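Local coordinates for protein actinorhodin polyketide putative beta-ketoacyl synthase 2 (PDB 1TQY) that serves as the chain length factor that pairs with a ketosynthase in building the polyketide precursor of the antibiotic actinorhodin, at residues 51-56 with 204-208; 87-91 with 152-158; 229-233 with 307-313. All coordinates share one frame. Residue numbers count along the deposited sequence, not the author numbering.

Contact 1: 51-56 with 204-208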
loop_
_atom_site.group_PDB
_atom_site.type_symbol
_atom_site.label_atom_id
_atom_site.label_comp_id
_atom_site.label_asym_id
_atom_site.label_seq_id
_atom_site.Cartn_x
_atom_site.Cartn_y
_atom_site.Cartn_z
ATOM N N TYR B 51 -23.117 -9.295 19.232
ATOM C CA TYR B 51 -22.368 -8.051 19.055
ATOM C C TYR B 51 -23.330 -6.882 18.845
ATOM O O TYR B 51 -24.460 -7.072 18.396
ATOM C CB TYR B 51 -21.444 -8.170 17.845
ATOM C CG TYR B 51 -20.452 -9.291 17.960
ATOM C CD1 TYR B 51 -19.405 -9.233 18.874
ATOM C CD2 TYR B 51 -20.570 -10.426 17.162
ATOM C CE1 TYR B 51 -18.499 -10.283 18.983
ATOM C CE2 TYR B 51 -19.671 -11.476 17.267
ATOM C CZ TYR B 51 -18.640 -11.400 18.176
ATOM O OH TYR B 51 -17.746 -12.432 18.265
ATOM N N PRO B 52 -22.884 -5.654 19.157
ATOM C CA PRO B 52 -23.681 -4.428 19.013
ATOM C C PRO B 52 -24.169 -4.170 17.589
ATOM O O PRO B 52 -25.333 -3.853 17.373
ATOM C CB PRO B 52 -22.724 -3.328 19.466
ATOM C CG PRO B 52 -21.796 -4.026 20.391
ATOM C CD PRO B 52 -21.562 -5.355 19.729
ATOM N N ALA B 53 -23.267 -4.284 16.620
ATOM C CA ALA B 53 -23.619 -4.070 15.223
ATOM C C ALA B 53 -23.970 -5.429 14.636
ATOM O O ALA B 53 -23.311 -6.421 14.942
ATOM C CB ALA B 53 -22.442 -3.460 14.476
ATOM N N THR B 54 -24.995 -5.474 13.788
ATOM C CA THR B 54 -25.434 -6.736 13.205
ATOM C C THR B 54 -25.734 -6.693 11.718
ATOM O O THR B 54 -26.021 -7.725 11.109
ATOM C CB THR B 54 -26.714 -7.225 13.891
ATOM O OG1 THR B 54 -27.754 -6.265 13.662
ATOM C CG2 THR B 54 -26.498 -7.381 15.380
ATOM N N LEU B 55 -25.677 -5.508 11.130
ATOM C CA LEU B 55 -25.985 -5.366 9.713
ATOM C C LEU B 55 -24.749 -5.163 8.850
ATOM O O LEU B 55 -23.804 -4.496 9.265
ATOM C CB LEU B 55 -26.945 -4.192 9.512
ATOM C CG LEU B 55 -28.360 -4.301 10.082
ATOM C CD1 LEU B 55 -29.141 -3.057 9.673
ATOM C CD2 LEU B 55 -29.057 -5.549 9.548
ATOM N N ALA B 56 -24.770 -5.739 7.652
ATOM C CA ALA B 56 -23.661 -5.618 6.721
ATOM C C ALA B 56 -24.087 -5.906 5.291
ATOM O O ALA B 56 -25.128 -6.521 5.051
ATOM C CB ALA B 56 -22.534 -6.558 7.114
ATOM N N TRP B 204 -15.060 -8.160 12.251
ATOM C CA TRP B 204 -16.301 -7.479 12.609
ATOM C C TRP B 204 -16.138 -6.583 13.842
ATOM O O TRP B 204 -16.501 -5.396 13.839
ATOM C CB TRP B 204 -17.393 -8.515 12.886
ATOM C CG TRP B 204 -18.757 -7.905 13.024
ATOM C CD1 TRP B 204 -19.532 -7.864 14.148
ATOM C CD2 TRP B 204 -19.477 -7.199 12.007
ATOM N NE1 TRP B 204 -20.694 -7.167 13.894
ATOM C CE2 TRP B 204 -20.686 -6.748 12.588
ATOM C CE3 TRP B 204 -19.217 -6.900 10.661
ATOM C CZ2 TRP B 204 -21.635 -6.014 11.872
ATOM C CZ3 TRP B 204 -20.166 -6.169 9.947
ATOM C CH2 TRP B 204 -21.360 -5.735 10.561
ATOM N N VAL B 205 -15.588 -7.175 14.891
ATOM C CA VAL B 205 -15.349 -6.504 16.152
ATOM C C VAL B 205 -14.360 -5.355 15.924
ATOM O O VAL B 205 -14.477 -4.291 16.532
ATOM C CB VAL B 205 -14.858 -7.599 17.186
ATOM C CG1 VAL B 205 -13.512 -7.268 17.785
ATOM C CG2 VAL B 205 -15.913 -7.819 18.237
ATOM N N SER B 206 -13.408 -5.570 15.017
ATOM C CA SER B 206 -12.403 -4.562 14.683
ATOM C C SER B 206 -13.092 -3.341 14.059
ATOM O O SER B 206 -12.800 -2.195 14.412
ATOM C CB SER B 206 -11.368 -5.155 13.710
ATOM O OG SER B 206 -10.541 -6.116 14.374
ATOM N N GLN B 207 -14.029 -3.592 13.144
ATOM C CA GLN B 207 -14.761 -2.516 12.491
ATOM C C GLN B 207 -15.609 -1.785 13.519
ATOM O O GLN B 207 -15.713 -0.554 13.497
ATOM C CB GLN B 207 -15.626 -3.083 11.351
ATOM C CG GLN B 207 -14.785 -3.686 10.226
ATOM C CD GLN B 207 -15.600 -4.303 9.099
ATOM O OE1 GLN B 207 -16.215 -3.608 8.292
ATOM N NE2 GLN B 207 -15.608 -5.629 9.051
ATOM N N ILE B 208 -16.199 -2.538 14.438
ATOM C CA ILE B 208 -17.007 -1.907 15.477
ATOM C C ILE B 208 -16.135 -0.946 16.297
ATOM O O ILE B 208 -16.622 0.071 16.784
ATOM C CB ILE B 208 -17.652 -2.949 16.415
ATOM C CG1 ILE B 208 -18.764 -3.701 15.659
ATOM C CG2 ILE B 208 -18.255 -2.252 17.636
ATOM C CD1 ILE B 208 -19.597 -4.599 16.556
#
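Trp204 dominates the meeting of residues 51-56 with the last turn of helix 201-208, giving up 104 Å² to its partner. Its t chi1 sends the indole across to the 51-56 backbone, where NE1 donates a hydrogen bond to Ala53 O (2.9 Å). The benzo edge follows the same backbone: Trp204 CH2 comes within 3.0 Å of Leu55 O, close to the ring plane, and CZ2 and CZ3 of Trp204 each lie 3.7 Å from the CB atoms of Ala53 and Ala56, respectively. The indole thus docks the helix against a small two-stranded antiparallel sheet, strands 40-42 and 55-57, outside the large sheets of the thiolase fold; Phe46 adds an edge-to-face neighbour. Tyr51 presents its ring face to the indole edge in an offset edge-to-face pair (centroids 5.8 Å, planes at 64°, counting the five-membered ring), and its CE1 touches Val205 CG2 at 3.6 Å. Its hydroxyl hydrogen-bonds to backbone of the ketosynthase subunit. One turn after Trp204, Ile208 fills the angle of the loop with CD1, 3.7 Å from Ala53 CB and 3.8 Å from Pro52 CD.

Contact 2: 87-91 with 152-158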
loop_
_atom_site.group_PDB
_atom_site.type_symbol
_atom_site.label_atom_id
_atom_site.label_comp_id
_atom_site.label_asym_id
_atom_site.label_seq_id
_atom_site.Cartn_x
_atom_site.Cartn_y
_atom_site.Cartn_z
ATOM N N ALA B 87 -11.574 -8.693 -11.562
ATOM C CA ALA B 87 -10.523 -8.419 -12.533
ATOM C C ALA B 87 -10.758 -9.135 -13.860
ATOM O O ALA B 87 -10.653 -8.527 -14.921
ATOM C CB ALA B 87 -9.161 -8.796 -11.957
ATOM N N ASP B 88 -11.081 -10.422 -13.805
ATOM C CA ASP B 88 -11.310 -11.176 -15.035
ATOM C C ASP B 88 -12.444 -10.565 -15.852
ATOM O O ASP B 88 -12.299 -10.337 -17.061
ATOM C CB ASP B 88 -11.618 -12.641 -14.715
ATOM C CG ASP B 88 -11.850 -13.472 -15.963
ATOM O OD1 ASP B 88 -10.901 -13.627 -16.767
ATOM O OD2 ASP B 88 -12.985 -13.971 -16.145
ATOM N N TRP B 89 -13.571 -10.292 -15.192
ATOM C CA TRP B 89 -14.737 -9.685 -15.847
ATOM C C TRP B 89 -14.418 -8.330 -16.476
ATOM O O TRP B 89 -14.942 -7.989 -17.541
ATOM C CB TRP B 89 -15.899 -9.506 -14.847
ATOM C CG TRP B 89 -16.579 -10.787 -14.474
ATOM C CD1 TRP B 89 -16.487 -11.982 -15.131
ATOM C CD2 TRP B 89 -17.477 -11.003 -13.371
ATOM N NE1 TRP B 89 -17.266 -12.928 -14.505
ATOM C CE2 TRP B 89 -17.885 -12.357 -13.425
ATOM C CE3 TRP B 89 -17.973 -10.186 -12.346
ATOM C CZ2 TRP B 89 -18.770 -12.914 -12.492
ATOM C CZ3 TRP B 89 -18.856 -10.739 -11.413
ATOM C CH2 TRP B 89 -19.245 -12.093 -11.495
ATOM N N ALA B 90 -13.561 -7.558 -15.814
ATOM C CA ALA B 90 -13.181 -6.240 -16.314
ATOM C C ALA B 90 -12.360 -6.361 -17.605
ATOM O O ALA B 90 -12.574 -5.609 -18.557
ATOM C CB ALA B 90 -12.384 -5.490 -15.248
ATOM N N LEU B 91 -11.425 -7.312 -17.623
ATOM C CA LEU B 91 -10.587 -7.536 -18.796
ATOM C C LEU B 91 -11.395 -8.006 -20.002
ATOM O O LEU B 91 -11.104 -7.619 -21.138
ATOM C CB LEU B 91 -9.480 -8.548 -18.494
ATOM C CG LEU B 91 -8.263 -8.018 -17.719
ATOM C CD1 LEU B 91 -7.330 -9.173 -17.352
ATOM C CD2 LEU B 91 -7.526 -6.994 -18.585
ATOM N N ILE B 152 -3.556 -10.897 -9.206
ATOM C CA ILE B 152 -4.107 -10.458 -10.484
ATOM C C ILE B 152 -2.969 -10.479 -11.520
ATOM O O ILE B 152 -3.147 -10.947 -12.651
ATOM C CB ILE B 152 -4.727 -9.046 -10.352
ATOM C CG1 ILE B 152 -6.008 -9.141 -9.501
ATOM C CG2 ILE B 152 -5.033 -8.471 -11.714
ATOM C CD1 ILE B 152 -6.648 -7.804 -9.169
ATOM N N SER B 153 -1.798 -10.005 -11.107
ATOM C CA SER B 153 -0.606 -9.962 -11.965
ATOM C C SER B 153 -0.250 -11.340 -12.534
ATOM O O SER B 153 -0.089 -11.509 -13.744
ATOM C CB SER B 153 0.581 -9.420 -11.158
ATOM O OG SER B 153 1.821 -9.789 -11.740
ATOM N N ILE B 154 -0.119 -12.312 -11.640
ATOM C CA ILE B 154 0.225 -13.681 -12.005
ATOM C C ILE B 154 -0.821 -14.350 -12.889
ATOM O O ILE B 154 -0.484 -15.035 -13.856
ATOM C CB ILE B 154 0.404 -14.543 -10.740
ATOM C CG1 ILE B 154 1.587 -14.022 -9.933
ATOM C CG2 ILE B 154 0.616 -16.009 -11.114
ATOM C CD1 ILE B 154 1.761 -14.717 -8.625
ATOM N N ARG B 155 -2.090 -14.151 -12.562
ATOM C CA ARG B 155 -3.136 -14.784 -13.332
ATOM C C ARG B 155 -3.255 -14.274 -14.760
ATOM O O ARG B 155 -3.702 -15.003 -15.641
ATOM C CB ARG B 155 -4.492 -14.634 -12.645
ATOM C CG ARG B 155 -5.458 -15.712 -13.085
ATOM C CD ARG B 155 -6.882 -15.307 -12.845
ATOM N NE ARG B 155 -7.821 -16.379 -13.141
ATOM C CZ ARG B 155 -9.138 -16.235 -13.066
ATOM N NH1 ARG B 155 -9.654 -15.066 -12.709
ATOM N NH2 ARG B 155 -9.940 -17.255 -13.339
ATOM N N HIS B 156 -2.862 -13.031 -15.009
ATOM C CA HIS B 156 -2.991 -12.513 -16.361
ATOM C C HIS B 156 -1.662 -12.262 -17.054
ATOM O O HIS B 156 -1.622 -11.788 -18.187
ATOM C CB HIS B 156 -3.859 -11.254 -16.329
ATOM C CG HIS B 156 -5.212 -11.496 -15.739
ATOM N ND1 HIS B 156 -6.204 -12.182 -16.409
ATOM C CD2 HIS B 156 -5.707 -11.234 -14.505
ATOM C CE1 HIS B 156 -7.249 -12.335 -15.613
ATOM N NE2 HIS B 156 -6.973 -11.769 -14.452
ATOM N N GLY B 157 -0.575 -12.613 -16.376
ATOM C CA GLY B 157 0.744 -12.428 -16.949
ATOM C C GLY B 157 1.084 -10.973 -17.188
ATOM O O GLY B 157 1.673 -10.612 -18.212
ATOM N N MET B 158 0.712 -10.125 -16.233
ATOM C CA MET B 158 0.991 -8.695 -16.335
ATOM C C MET B 158 2.293 -8.420 -15.595
ATOM O O MET B 158 2.394 -8.713 -14.412
ATOM C CB MET B 158 -0.174 -7.900 -15.744
ATOM C CG MET B 158 -1.452 -8.134 -16.515
ATOM S SD MET B 158 -2.843 -7.124 -15.999
ATOM C CE MET B 158 -4.128 -7.794 -17.105
#
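Segments 87-91 and 152-156, of helices 78-93 and 147-156, cross at -52°, their axes 11.7 Å apart at closest approach, a gap bridged by side chains. The second helix closes in a Schellman motif: Gly157 turns the chain with positive phi, Met158 N bonds back to Ser153 O (3.0 Å), and Gly157 N makes a weak bond to Ile154 O. This reversal brings Met158 back to the interface beside His156. Leu91 fits between the two: its CD1 lies 3.5 Å from the centroid of the His156 ring, over the face, in a CH-pi contact, and 3.5 Å from Met158 CE. Ala87 CB meets Ile152 CD1 at 3.9 Å. On the more exposed side, Asp88 OD1 and Arg155 NH1 are 4.5 Å apart, too far and too poorly aligned for a salt bridge. Beneath the apolar residues lies the N-terminal half of the thiolase core: Ala87 and Leu91 rest on strand 238-246, Ile152 on strand 106-111, and Leu91 and Met158 meet at Val191 of strand 189-196, while Pro98 covers Leu91, His156 and Met158.

Contact 3: 229-233 with 307-313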
loop_
_atom_site.group_PDB
_atom_site.type_symbol
_atom_site.label_atom_id
_atom_site.label_comp_id
_atom_site.label_asym_id
_atom_site.label_seq_id
_atom_site.Cartn_x
_atom_site.Cartn_y
_atom_site.Cartn_z
ATOM N N ARG B 229 -31.301 11.397 10.561
ATOM C CA ARG B 229 -31.241 10.218 11.422
ATOM C C ARG B 229 -29.928 9.418 11.258
ATOM O O ARG B 229 -29.802 8.319 11.795
ATOM C CB ARG B 229 -32.441 9.292 11.160
ATOM C CG ARG B 229 -33.816 9.881 11.512
ATOM C CD ARG B 229 -33.940 10.240 12.997
ATOM N NE ARG B 229 -35.254 10.793 13.330
ATOM C CZ ARG B 229 -36.392 10.100 13.317
ATOM N NH1 ARG B 229 -36.380 8.815 12.988
ATOM N NH2 ARG B 229 -37.543 10.690 13.632
ATOM N N ALA B 230 -28.963 9.962 10.516
ATOM C CA ALA B 230 -27.681 9.281 10.320
ATOM C C ALA B 230 -27.154 8.796 11.664
ATOM O O ALA B 230 -27.097 9.563 12.624
ATOM C CB ALA B 230 -26.668 10.235 9.689
ATOM N N ALA B 231 -26.767 7.528 11.742
ATOM C CA ALA B 231 -26.256 6.989 12.989
ATOM C C ALA B 231 -25.136 5.975 12.776
ATOM O O ALA B 231 -25.030 4.999 13.512
ATOM C CB ALA B 231 -27.395 6.353 13.787
ATOM N N GLY B 232 -24.294 6.217 11.776
ATOM C CA GLY B 232 -23.196 5.307 11.509
ATOM C C GLY B 232 -23.323 4.651 10.152
ATOM O O GLY B 232 -24.407 4.630 9.573
ATOM N N TYR B 233 -22.226 4.110 9.632
ATOM C CA TYR B 233 -22.279 3.465 8.334
ATOM C C TYR B 233 -22.422 1.963 8.514
ATOM O O TYR B 233 -22.139 1.426 9.588
ATOM C CB TYR B 233 -21.014 3.789 7.520
ATOM C CG TYR B 233 -19.753 3.080 7.971
ATOM C CD1 TYR B 233 -19.412 1.822 7.463
ATOM C CD2 TYR B 233 -18.889 3.679 8.896
ATOM C CE1 TYR B 233 -18.236 1.181 7.861
ATOM C CE2 TYR B 233 -17.717 3.047 9.303
ATOM C CZ TYR B 233 -17.393 1.797 8.781
ATOM O OH TYR B 233 -16.224 1.182 9.164
ATOM N N ALA B 307 -20.346 9.585 4.429
ATOM C CA ALA B 307 -19.897 8.950 5.669
ATOM C C ALA B 307 -20.992 8.300 6.514
ATOM O O ALA B 307 -20.748 7.285 7.169
ATOM C CB ALA B 307 -19.134 9.963 6.510
ATOM N N GLY B 308 -22.190 8.881 6.515
ATOM C CA GLY B 308 -23.263 8.306 7.307
ATOM C C GLY B 308 -23.117 8.622 8.786
ATOM O O GLY B 308 -23.925 8.187 9.608
ATOM N N VAL B 309 -22.060 9.361 9.117
ATOM C CA VAL B 309 -21.776 9.797 10.485
ATOM C C VAL B 309 -22.053 11.287 10.421
ATOM O O VAL B 309 -21.447 11.994 9.621
ATOM C CB VAL B 309 -20.297 9.611 10.872
ATOM C CG1 VAL B 309 -20.028 10.266 12.224
ATOM C CG2 VAL B 309 -19.955 8.128 10.930
ATOM N N PRO B 310 -22.972 11.784 11.260
ATOM C CA PRO B 310 -23.352 13.203 11.297
ATOM C C PRO B 310 -22.232 14.227 11.122
ATOM O O PRO B 310 -22.255 15.028 10.186
ATOM C CB PRO B 310 -24.046 13.336 12.644
ATOM C CG PRO B 310 -24.671 11.988 12.823
ATOM C CD PRO B 310 -23.560 11.058 12.398
ATOM N N GLU B 311 -21.265 14.201 12.029
ATOM C CA GLU B 311 -20.150 15.130 11.999
ATOM C C GLU B 311 -19.384 15.083 10.678
ATOM O O GLU B 311 -18.895 16.109 10.202
ATOM C CB GLU B 311 -19.214 14.828 13.172
ATOM C CG GLU B 311 -18.057 15.796 13.312
ATOM C CD GLU B 311 -17.089 15.426 14.440
ATOM O OE1 GLU B 311 -16.176 16.240 14.728
ATOM O OE2 GLU B 311 -17.239 14.328 15.027
ATOM N N LEU B 312 -19.296 13.899 10.076
ATOM C CA LEU B 312 -18.579 13.742 8.816
ATOM C C LEU B 312 -19.426 14.154 7.623
ATOM O O LEU B 312 -18.896 14.609 6.617
ATOM C CB LEU B 312 -18.126 12.288 8.646
ATOM C CG LEU B 312 -17.109 11.775 9.669
ATOM C CD1 LEU B 312 -16.796 10.308 9.405
ATOM C CD2 LEU B 312 -15.836 12.607 9.569
ATOM N N ASP B 313 -20.739 13.974 7.727
ATOM C CA ASP B 313 -21.636 14.358 6.638
ATOM C C ASP B 313 -21.619 15.880 6.565
ATOM O O ASP B 313 -21.527 16.469 5.485
ATOM C CB ASP B 313 -23.074 13.871 6.891
ATOM C CG ASP B 313 -23.220 12.354 6.777
ATOM O OD1 ASP B 313 -22.478 11.732 5.984
ATOM O OD2 ASP B 313 -24.095 11.788 7.468
#
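A single backbone hydrogen bond joins the two segments: Gly232 N donates to Gly308 O (3.0 Å, 152°). Within 307-313 a second bond braces the turn that presents this acceptor, from Gly308 N to Asp313 OD1 (2.9 Å); the other carboxylate oxygen, OD2, accepts from Phe226 N. Asp313 thus links the start of helix 310-324 to the Gly308 turn and to the chain just before 229-233. Van der Waals packing is centred on Ala230, whose CB lies 3.4 Å from Gly308 O and 4.1 Å from Pro310 CG, while Ala230 O is 3.4 Å from the same CG. Tyr233 CB approaches Ala307 O at 3.5 Å before its side chain leads away to a hydrogen bond with Tyr342. Both glycines suit their places: Gly308 has positive phi, which favours glycine, and the backbone angles of Gly232 would jam a CB against the preceding carbonyl. The chemistry is that of main-chain docking, small residues letting a loop from the N-terminal half meet a helix start in the C-terminal half.

Overall arrangement
Contacts 1 and 3 are neighbours on the same side of the chain's centre, their own centres 16 Å apart and nearest atoms about 5 Å apart. They do not touch, but Tyr342 connects them, its hydroxyl hydrogen-bonding to both Gln207 OE1 and Tyr233 OH. Contact 2 lies farther off, with its centre 32 Å from that of contact 1 and 36 Å from that of contact 3, and across the chain's centre from contact 3. In sequence it is nested in the loop closed by contact 1, whereas contact 3 follows both. Residues of all three come within reach of the ketosynthase subunit. The sodium ion, at Pro21 and Gln58, is about 9 Å from the Ala56 side chain of contact 1.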